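Local atomic coordinates of sporulation-control protein spo0M (Bacillus subtilis, PDB entry 5CL2), a protein that controls the expression of spo0A and is required for Bacillus subtilis to pass the morphological stage 0 of sporulation. Residues L182-L187 / D203-G208; V224-S229 / E244-Q249; P132-V137 / L187-D192. All coordinates share one frame; numbering follows the deposited sequence.

Each contact has one segment wholly or partly on the antiparallel sheet containing strands 185-191, 195-202 and 224-229. Strand 185-191 starts in interaction 1 and continues in interaction 3; the segments overlap at L187, which makes contact across interaction 3 only, and the centres are about 19 Å apart. Interaction 2 sits at 224-229, one of the two outermost strands within this chain, centred about 13 Å from interaction 3 and about 16 Å from interaction 1. A salt bridge, R227 NH2 to D192 OD1 (2.6 Å), ties it to interaction 3, and packing of L185 CD1 on L247 CD2 (3.9 Å) to interaction 1. The sodium ion is held by T14, D122 and D124, of strands in other sheets.

Interaction 1: L182-L187 / D203-G208; sequences LDELEL and DRRARG
E184 carries much of this contact, its carboxylate reaching the backbone N-H groups of R205 and A206. From CB the chain places CG between its own backbone N and carbonyl carbon (chi1 70°), and a bend at chi2 folds CD back; the side chain crosses that of R205 at about a right angle. CG lies 4.1 Å from R205 CG. CD comes 3.5 Å from R205 CB, and OE1 packs against the same methylene. Of the two oxygens, OE2 is the one that accepts hydrogen bonds across the contact. It takes one from A206 N (3.2 Å, N-H...O angle 160°) on its syn side, 25° out of the carboxylate plane, and a weaker, more bent one from R205 N. The backbone of 203-208 bends through helical angles here, which brings two successive N-H groups to one oxygen.

D203 works in the reverse sense. Its OD1 takes the D183 N-H through the syn lone pair at 2.7 Å, and that of E184 only weakly. D203 N donates to E184 O at 2.8 Å. The two carboxylates remain close, with E184 OE2 4.3 Å from D203 OD1; the N-H donors around both oxygens probably offset the repulsion. E186 adds a weak bond from R204 N to its OE1.

Salt bridges from R204 to E168, and from R205 to E168 and E170, bind the loop to strand 165-173, while R204 NH2 donates to G211 O. The contact lies where neighbouring antiparallel strands meet their loops: L182 has just left helix 176-181, strand 185-191 starts at L185, and D203 directly follows strand 195-202.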
loop_
_atom_site.group_PDB
_atom_site.type_symbol
_atom_site.label_atom_id
_atom_site.label_comp_id
_atom_site.label_asym_id
_atom_site.label_seq_id
_atom_site.Cartn_x
_atom_site.Cartn_y
_atom_site.Cartn_z
ATOM N N LEU A 182 13.593 28.346 -6.903
ATOM C CA LEU A 182 14.158 27.053 -6.561
ATOM C C LEU A 182 15.194 26.548 -7.568
ATOM O O LEU A 182 15.270 27.028 -8.707
ATOM C CB LEU A 182 13.028 26.023 -6.422
ATOM C CG LEU A 182 11.900 25.980 -7.460
ATOM C CD1 LEU A 182 12.370 25.462 -8.833
ATOM C CD2 LEU A 182 10.813 25.056 -6.953
ATOM N N ASP A 183 16.001 25.587 -7.149
ATOM C CA ASP A 183 16.873 24.912 -8.101
ATOM C C ASP A 183 16.131 23.778 -8.820
ATOM O O ASP A 183 16.291 23.579 -10.033
ATOM C CB ASP A 183 18.117 24.437 -7.381
ATOM C CG ASP A 183 18.931 25.599 -6.876
ATOM O OD1 ASP A 183 18.671 26.727 -7.346
ATOM O OD2 ASP A 183 19.802 25.411 -6.010
ATOM N N GLU A 184 15.286 23.048 -8.099
ATOM C CA GLU A 184 14.381 22.166 -8.814
ATOM C C GLU A 184 13.177 21.775 -7.982
ATOM O O GLU A 184 13.206 21.850 -6.756
ATOM C CB GLU A 184 15.152 20.906 -9.336
ATOM C CG GLU A 184 15.610 19.930 -8.275
ATOM C CD GLU A 184 16.809 20.422 -7.487
ATOM O OE1 GLU A 184 17.736 20.979 -8.091
ATOM O OE2 GLU A 184 16.837 20.268 -6.248
ATOM N N LEU A 185 12.142 21.321 -8.693
ATOM C CA LEU A 185 10.876 20.878 -8.140
ATOM C C LEU A 185 10.703 19.338 -8.245
ATOM O O LEU A 185 11.074 18.745 -9.238
ATOM C CB LEU A 185 9.738 21.575 -8.880
ATOM C CG LEU A 185 8.326 21.114 -8.555
ATOM C CD1 LEU A 185 7.948 21.530 -7.145
ATOM C CD2 LEU A 185 7.371 21.648 -9.594
ATOM N N GLU A 186 10.143 18.709 -7.220
ATOM C CA GLU A 186 9.912 17.277 -7.220
ATOM C C GLU A 186 8.451 17.004 -6.948
ATOM O O GLU A 186 7.903 17.525 -5.970
ATOM C CB GLU A 186 10.764 16.580 -6.155
ATOM C CG GLU A 186 12.258 16.475 -6.482
ATOM C CD GLU A 186 13.049 17.716 -6.072
ATOM O OE1 GLU A 186 12.641 18.466 -5.146
ATOM O OE2 GLU A 186 14.106 17.930 -6.679
ATOM N N LEU A 187 7.843 16.163 -7.788
ATOM C CA LEU A 187 6.456 15.743 -7.656
ATOM C C LEU A 187 6.366 14.227 -7.552
ATOM O O LEU A 187 7.117 13.485 -8.207
ATOM C CB LEU A 187 5.604 16.224 -8.838
ATOM C CG LEU A 187 5.524 17.734 -9.133
ATOM C CD1 LEU A 187 4.329 18.089 -10.014
ATOM C CD2 LEU A 187 5.547 18.577 -7.863
ATOM N N ASP A 203 14.054 21.521 -4.112
ATOM C CA ASP A 203 15.485 21.573 -3.797
ATOM C C ASP A 203 16.014 20.302 -3.127
ATOM O O ASP A 203 16.996 20.359 -2.389
ATOM C CB ASP A 203 15.812 22.791 -2.890
ATOM C CG ASP A 203 15.670 24.148 -3.610
ATOM O OD1 ASP A 203 15.681 24.183 -4.865
ATOM O OD2 ASP A 203 15.607 25.197 -2.910
ATOM N N ARG A 204 15.422 19.147 -3.437
ATOM C CA ARG A 204 15.943 17.874 -2.921
ATOM C C ARG A 204 17.350 17.589 -3.451
ATOM O O ARG A 204 18.219 17.141 -2.689
ATOM C CB ARG A 204 14.982 16.724 -3.259
ATOM C CG ARG A 204 13.844 16.590 -2.225
ATOM C CD ARG A 204 12.794 15.555 -2.637
ATOM N NE ARG A 204 13.342 14.210 -2.832
ATOM C CZ ARG A 204 13.641 13.381 -1.841
ATOM N NH1 ARG A 204 13.458 13.748 -0.578
ATOM N NH2 ARG A 204 14.125 12.184 -2.114
ATOM N N ARG A 205 17.603 17.881 -4.725
ATOM C CA ARG A 205 18.943 17.644 -5.259
ATOM C C ARG A 205 19.923 18.614 -4.649
ATOM O O ARG A 205 21.011 18.203 -4.259
ATOM C CB ARG A 205 19.015 17.788 -6.792
ATOM C CG ARG A 205 18.141 16.832 -7.573
ATOM C CD ARG A 205 18.081 15.477 -6.888
ATOM N NE ARG A 205 16.762 14.912 -7.118
ATOM C CZ ARG A 205 16.095 14.208 -6.215
ATOM N NH1 ARG A 205 16.614 13.974 -5.014
ATOM N NH2 ARG A 205 14.898 13.756 -6.514
ATOM N N ALA A 206 19.532 19.890 -4.540
ATOM C CA ALA A 206 20.396 20.887 -3.916
ATOM C C ALA A 206 20.754 20.433 -2.515
ATOM O O ALA A 206 21.883 20.594 -2.073
ATOM C CB ALA A 206 19.720 22.287 -3.879
ATOM N N ARG A 207 19.784 19.855 -1.818
ATOM C CA ARG A 207 20.006 19.426 -0.440
ATOM C C ARG A 207 20.639 18.024 -0.364
ATOM O O ARG A 207 20.901 17.506 0.720
ATOM C CB ARG A 207 18.691 19.451 0.339
ATOM C CG ARG A 207 18.090 20.850 0.481
ATOM C CD ARG A 207 16.901 20.847 1.414
ATOM N NE ARG A 207 15.712 20.344 0.747
ATOM C CZ ARG A 207 14.652 19.875 1.388
ATOM N NH1 ARG A 207 14.651 19.836 2.716
ATOM N NH2 ARG A 207 13.605 19.428 0.702
ATOM N N GLY A 208 20.893 17.421 -1.519
ATOM C CA GLY A 208 21.486 16.086 -1.578
ATOM C C GLY A 208 20.644 15.004 -0.915
ATOM O O GLY A 208 21.169 14.094 -0.270
#

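Interaction 2: V224-S229 / E244-Q249; sequences VRVRFS and EEILDQ
I246 is the point on which V224, V226 and F228 converge. Its CD1 meets F228 CZ tip to tip at 3.7 Å, approaching the ring obliquely, and V226 CG1 lies 4.2 Å from the same methyl. The other branch, CG2, stands anti to the backbone N and touches V224 CG1 at 3.9 Å as the two side chains pass at a slant. V224 also reaches its CG2 to the amide end of Q249, a tight contact with OE1 at 3.2 Å and NE2 hardly farther.

This is helix-on-sheet packing: 224-229 is an outermost strand of the antiparallel sheet within this chain, and the axis of the 244-248 helix segment comes within 10.8 Å of that of 224-229, at 160° between their directions.

Further out, the Q249 amide is held by a backbone carbonyl three residues earlier. NE2 donates to I246 O at 3.1 Å, on a lone pair in the carbonyl plane; the residue that V224, V226 and F228 touch thus also fixes the group beside V224. F228 is hemmed in by L239, V242 and L243 of helix 236-248, and I246 rests also on F200 of strand 195-202, which pairs with V224 through the backbone. R225 and R227 project from the strand's other face, forming salt bridges with E197 and D192 respectively, and come near the second subunit, with long, weak ion pairs to its D192 and E197.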
loop_
_atom_site.group_PDB
_atom_site.type_symbol
_atom_site.label_atom_id
_atom_site.label_comp_id
_atom_site.label_asym_id
_atom_site.label_seq_id
_atom_site.Cartn_x
_atom_site.Cartn_y
_atom_site.Cartn_z
ATOM N N VAL A 224 4.393 19.368 1.223
ATOM C CA VAL A 224 3.091 19.744 0.679
ATOM C C VAL A 224 2.382 18.553 0.046
ATOM O O VAL A 224 2.910 17.915 -0.871
ATOM C CB VAL A 224 3.225 20.869 -0.332
ATOM C CG1 VAL A 224 1.881 21.163 -0.963
ATOM C CG2 VAL A 224 3.756 22.098 0.381
ATOM N N ARG A 225 1.199 18.234 0.551
ATOM C CA ARG A 225 0.481 17.075 0.062
ATOM C C ARG A 225 -0.962 17.420 -0.279
ATOM O O ARG A 225 -1.752 17.699 0.606
ATOM C CB ARG A 225 0.546 15.956 1.106
ATOM C CG ARG A 225 0.312 14.584 0.527
ATOM C CD ARG A 225 0.807 13.486 1.455
ATOM N NE ARG A 225 0.155 12.223 1.122
ATOM C CZ ARG A 225 0.501 11.038 1.620
ATOM N NH1 ARG A 225 1.509 10.936 2.478
ATOM N NH2 ARG A 225 -0.166 9.953 1.255
ATOM N N VAL A 226 -1.320 17.347 -1.560
ATOM C CA VAL A 226 -2.627 17.838 -1.998
ATOM C C VAL A 226 -3.408 16.854 -2.881
ATOM O O VAL A 226 -2.884 16.361 -3.888
ATOM C CB VAL A 226 -2.477 19.172 -2.776
ATOM C CG1 VAL A 226 -3.800 19.566 -3.439
ATOM C CG2 VAL A 226 -1.954 20.291 -1.854
ATOM N N ARG A 227 -4.671 16.599 -2.530
ATOM C CA ARG A 227 -5.510 15.752 -3.377
ATOM C C ARG A 227 -6.330 16.560 -4.387
ATOM O O ARG A 227 -6.945 17.564 -4.037
ATOM C CB ARG A 227 -6.449 14.897 -2.529
ATOM C CG ARG A 227 -7.585 14.319 -3.347
ATOM C CD ARG A 227 -8.238 13.135 -2.675
ATOM N NE ARG A 227 -8.824 12.273 -3.691
ATOM C CZ ARG A 227 -8.213 11.197 -4.179
ATOM N NH1 ARG A 227 -7.021 10.841 -3.714
ATOM N NH2 ARG A 227 -8.801 10.473 -5.119
ATOM N N PHE A 228 -6.294 16.126 -5.636
ATOM C CA PHE A 228 -7.132 16.615 -6.728
ATOM C C PHE A 228 -8.144 15.546 -7.123
ATOM O O PHE A 228 -7.825 14.346 -7.131
ATOM C CB PHE A 228 -6.296 16.954 -7.971
ATOM C CG PHE A 228 -5.305 18.071 -7.773
ATOM C CD1 PHE A 228 -4.178 17.895 -6.978
ATOM C CD2 PHE A 228 -5.466 19.275 -8.436
ATOM C CE1 PHE A 228 -3.266 18.925 -6.816
ATOM C CE2 PHE A 228 -4.549 20.302 -8.275
ATOM C CZ PHE A 228 -3.453 20.122 -7.470
ATOM N N SER A 229 -9.346 15.962 -7.500
ATOM C CA SER A 229 -10.333 15.001 -7.970
ATOM C C SER A 229 -10.273 14.922 -9.472
ATOM O O SER A 229 -9.564 15.695 -10.104
ATOM C CB SER A 229 -11.738 15.409 -7.563
ATOM O OG SER A 229 -12.205 16.399 -8.466
ATOM N N GLU A 244 -0.005 26.864 -9.729
ATOM C CA GLU A 244 0.687 28.152 -9.496
ATOM C C GLU A 244 0.526 28.622 -8.032
ATOM O O GLU A 244 1.506 29.003 -7.363
ATOM C CB GLU A 244 0.157 29.205 -10.477
ATOM C CG GLU A 244 1.003 30.464 -10.604
ATOM C CD GLU A 244 0.466 31.437 -11.657
ATOM O OE1 GLU A 244 -0.768 31.578 -11.781
ATOM O OE2 GLU A 244 1.279 31.990 -12.425
ATOM N N GLU A 245 -0.708 28.556 -7.529
ATOM C CA GLU A 245 -0.987 28.888 -6.120
ATOM C C GLU A 245 -0.236 28.002 -5.126
ATOM O O GLU A 245 0.305 28.503 -4.131
ATOM C CB GLU A 245 -2.487 28.815 -5.808
ATOM C CG GLU A 245 -2.830 29.428 -4.435
ATOM C CD GLU A 245 -4.291 29.839 -4.282
ATOM O OE1 GLU A 245 -5.027 29.859 -5.292
ATOM O OE2 GLU A 245 -4.707 30.139 -3.141
ATOM N N ILE A 246 -0.261 26.685 -5.363
ATOM C CA ILE A 246 0.447 25.742 -4.499
ATOM C C ILE A 246 1.939 26.059 -4.458
ATOM O O ILE A 246 2.547 26.083 -3.383
ATOM C CB ILE A 246 0.248 24.262 -4.958
ATOM C CG1 ILE A 246 -1.234 23.882 -4.886
ATOM C CG2 ILE A 246 1.067 23.338 -4.079
ATOM C CD1 ILE A 246 -1.581 22.501 -5.430
ATOM N N LEU A 247 2.519 26.317 -5.629
ATOM C CA LEU A 247 3.945 26.645 -5.722
ATOM C C LEU A 247 4.272 28.003 -5.085
ATOM O O LEU A 247 5.423 28.226 -4.692
ATOM C CB LEU A 247 4.422 26.636 -7.171
ATOM C CG LEU A 247 4.319 25.303 -7.899
ATOM C CD1 LEU A 247 4.816 25.461 -9.323
ATOM C CD2 LEU A 247 5.085 24.223 -7.141
ATOM N N ASP A 248 3.277 28.892 -4.956
ATOM C CA ASP A 248 3.573 30.237 -4.453
ATOM C C ASP A 248 4.091 30.192 -3.035
ATOM O O ASP A 248 4.791 31.101 -2.598
ATOM C CB ASP A 248 2.336 31.141 -4.502
ATOM C CG ASP A 248 2.576 32.516 -3.847
ATOM O OD1 ASP A 248 3.172 33.399 -4.506
ATOM O OD2 ASP A 248 2.171 32.720 -2.673
ATOM N N GLN A 249 3.807 29.117 -2.317
ATOM C CA GLN A 249 4.248 29.076 -0.937
ATOM C C GLN A 249 5.750 28.909 -0.816
ATOM O O GLN A 249 6.294 29.009 0.284
ATOM C CB GLN A 249 3.553 27.955 -0.203
ATOM C CG GLN A 249 3.993 26.585 -0.676
ATOM C CD GLN A 249 3.307 25.513 0.104
ATOM O OE1 GLN A 249 3.726 25.188 1.221
ATOM N NE2 GLN A 249 2.231 24.959 -0.459
#

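Interaction 3: P132-V137 / L187-D192; sequences PWIENV and LIFLLD
Helix 132-143 packs across a beta-sheet face here, W133, I134 and V137 bearing on L187, F189 and L191 of strand 185-191. The helix and strand segments run nearly antiparallel, at 156° between their directions, with axes 10.3 Å apart at closest approach. The strand residues facing the helix are every second one, so L187, F189 and L191 form a row beneath it.

F189 is the centre of the contact. I134 lays its CG2 methyl over one ring face, a CH-pi contact at 3.9 Å from the ring centroid and 11° off the normal, hence almost directly above the middle. CG2 stands anti to the I134 backbone N, while CG1 of the same residue leads CD1 toward the base of the ring, to F189 CB at 4.0 Å. V137 takes the edge instead: its CG1 lies near the ring plane, 3.5 Å from F189 CE1, the two side chains sliding past each other in opposite directions. The same V137 CG1 then reaches L187 CD1, at 4.3 Å. Toward the other end of the strand, W133 crosses L191 at about a right angle, with CE3 3.6 Å from L191 CD1, and its CZ3 lies 3.7 Å from D192 O.

Around them, F169 of strand 165-173 meets F189 edge-to-face, and L196 and I198 of strand 195-202 add to the packing on I134 and V137. The D192 carboxylate is engaged with R227.

Cohesion across the two segments thus rests on apolar side chains, with one methyl over the aromatic face and another at its edge; with no hydrogen bond between the segments, the contact is probably held by burial of apolar surface and dispersion.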
loop_
_atom_site.group_PDB
_atom_site.type_symbol
_atom_site.label_atom_id
_atom_site.label_comp_id
_atom_site.label_asym_id
_atom_site.label_seq_id
_atom_site.Cartn_x
_atom_site.Cartn_y
_atom_site.Cartn_z
ATOM N N PRO A 132 -3.659 10.157 -18.436
ATOM C CA PRO A 132 -4.083 11.502 -18.851
ATOM C C PRO A 132 -4.118 12.564 -17.740
ATOM O O PRO A 132 -3.705 13.683 -18.015
ATOM C CB PRO A 132 -5.488 11.259 -19.395
ATOM C CG PRO A 132 -5.402 9.868 -19.983
ATOM C CD PRO A 132 -4.467 9.098 -19.075
ATOM N N TRP A 133 -4.614 12.255 -16.544
ATOM C CA TRP A 133 -4.584 13.240 -15.454
ATOM C C TRP A 133 -3.155 13.647 -15.124
ATOM O O TRP A 133 -2.882 14.828 -14.878
ATOM C CB TRP A 133 -5.242 12.707 -14.186
ATOM C CG TRP A 133 -6.661 12.235 -14.339
ATOM C CD1 TRP A 133 -7.527 12.527 -15.352
ATOM C CD2 TRP A 133 -7.378 11.400 -13.427
ATOM N NE1 TRP A 133 -8.736 11.916 -15.130
ATOM C CE2 TRP A 133 -8.669 11.213 -13.957
ATOM C CE3 TRP A 133 -7.045 10.772 -12.224
ATOM C CZ2 TRP A 133 -9.630 10.428 -13.322
ATOM C CZ3 TRP A 133 -7.999 9.987 -11.596
ATOM C CH2 TRP A 133 -9.278 9.827 -12.142
ATOM N N ILE A 134 -2.252 12.663 -15.089
ATOM C CA ILE A 134 -0.850 12.930 -14.798
ATOM C C ILE A 134 -0.259 13.752 -15.928
ATOM O O ILE A 134 0.503 14.681 -15.687
ATOM C CB ILE A 134 -0.025 11.656 -14.609
ATOM C CG1 ILE A 134 -0.424 10.940 -13.321
ATOM C CG2 ILE A 134 1.468 11.985 -14.562
ATOM C CD1 ILE A 134 0.329 9.604 -13.114
ATOM N N GLU A 135 -0.608 13.413 -17.162
ATOM C CA GLU A 135 -0.089 14.152 -18.306
ATOM C C GLU A 135 -0.609 15.599 -18.306
ATOM O O GLU A 135 0.090 16.525 -18.731
ATOM C CB GLU A 135 -0.469 13.437 -19.601
ATOM C CG GLU A 135 0.224 13.966 -20.842
ATOM C CD GLU A 135 0.287 12.919 -21.945
ATOM O OE1 GLU A 135 -0.694 12.149 -22.107
ATOM O OE2 GLU A 135 1.319 12.856 -22.645
ATOM N N ASN A 136 -1.814 15.790 -17.779
ATOM C CA ASN A 136 -2.360 17.121 -17.571
ATOM C C ASN A 136 -1.519 17.872 -16.554
ATOM O O ASN A 136 -1.166 19.032 -16.778
ATOM C CB ASN A 136 -3.821 17.064 -17.096
ATOM C CG ASN A 136 -4.798 16.689 -18.204
ATOM O OD1 ASN A 136 -4.419 16.532 -19.365
ATOM N ND2 ASN A 136 -6.064 16.519 -17.838
ATOM N N VAL A 137 -1.195 17.218 -15.438
ATOM C CA VAL A 137 -0.373 17.873 -14.420
ATOM C C VAL A 137 1.003 18.237 -14.986
ATOM O O VAL A 137 1.524 19.316 -14.721
ATOM C CB VAL A 137 -0.194 17.005 -13.162
ATOM C CG1 VAL A 137 0.634 17.752 -12.124
ATOM C CG2 VAL A 137 -1.546 16.649 -12.566
ATOM N N LEU A 187 7.843 16.163 -7.788
ATOM C CA LEU A 187 6.456 15.743 -7.656
ATOM C C LEU A 187 6.366 14.227 -7.552
ATOM O O LEU A 187 7.117 13.485 -8.207
ATOM C CB LEU A 187 5.604 16.224 -8.838
ATOM C CG LEU A 187 5.524 17.734 -9.133
ATOM C CD1 LEU A 187 4.329 18.089 -10.014
ATOM C CD2 LEU A 187 5.547 18.577 -7.863
ATOM N N ILE A 188 5.475 13.775 -6.684
ATOM C CA ILE A 188 5.089 12.380 -6.647
ATOM C C ILE A 188 3.598 12.278 -6.923
ATOM O O ILE A 188 2.793 12.953 -6.277
ATOM C CB ILE A 188 5.398 11.733 -5.290
ATOM C CG1 ILE A 188 6.896 11.696 -5.041
ATOM C CG2 ILE A 188 4.824 10.300 -5.218
ATOM C CD1 ILE A 188 7.220 11.481 -3.572
ATOM N N PHE A 189 3.232 11.451 -7.893
ATOM C CA PHE A 189 1.825 11.181 -8.163
ATOM C C PHE A 189 1.382 9.875 -7.520
ATOM O O PHE A 189 1.996 8.825 -7.742
ATOM C CB PHE A 189 1.583 11.101 -9.655
ATOM C CG PHE A 189 1.995 12.313 -10.383
ATOM C CD1 PHE A 189 1.176 13.418 -10.421
ATOM C CD2 PHE A 189 3.217 12.370 -10.999
ATOM C CE1 PHE A 189 1.547 14.535 -11.089
ATOM C CE2 PHE A 189 3.605 13.505 -11.662
ATOM C CZ PHE A 189 2.757 14.595 -11.702
ATOM N N LEU A 190 0.321 9.940 -6.734
ATOM C CA LEU A 190 -0.335 8.746 -6.232
ATOM C C LEU A 190 -1.712 8.658 -6.876
ATOM O O LEU A 190 -2.643 9.379 -6.503
ATOM C CB LEU A 190 -0.446 8.799 -4.710
ATOM C CG LEU A 190 0.852 9.184 -3.994
ATOM C CD1 LEU A 190 0.604 9.437 -2.511
ATOM C CD2 LEU A 190 1.870 8.075 -4.184
ATOM N N LEU A 191 -1.830 7.756 -7.840
ATOM C CA LEU A 191 -3.011 7.657 -8.664
ATOM C C LEU A 191 -3.966 6.645 -8.079
ATOM O O LEU A 191 -3.563 5.537 -7.736
ATOM C CB LEU A 191 -2.623 7.266 -10.079
ATOM C CG LEU A 191 -3.782 7.111 -11.049
ATOM C CD1 LEU A 191 -4.415 8.463 -11.265
ATOM C CD2 LEU A 191 -3.270 6.539 -12.345
ATOM N N ASP A 192 -5.227 7.032 -7.948
ATOM C CA ASP A 192 -6.281 6.102 -7.573
ATOM C C ASP A 192 -7.450 6.280 -8.538
ATOM O O ASP A 192 -7.340 7.022 -9.527
ATOM C CB ASP A 192 -6.689 6.281 -6.102
ATOM C CG ASP A 192 -7.134 7.715 -5.768
ATOM O OD1 ASP A 192 -8.324 8.034 -5.967
ATOM O OD2 ASP A 192 -6.282 8.519 -5.306
#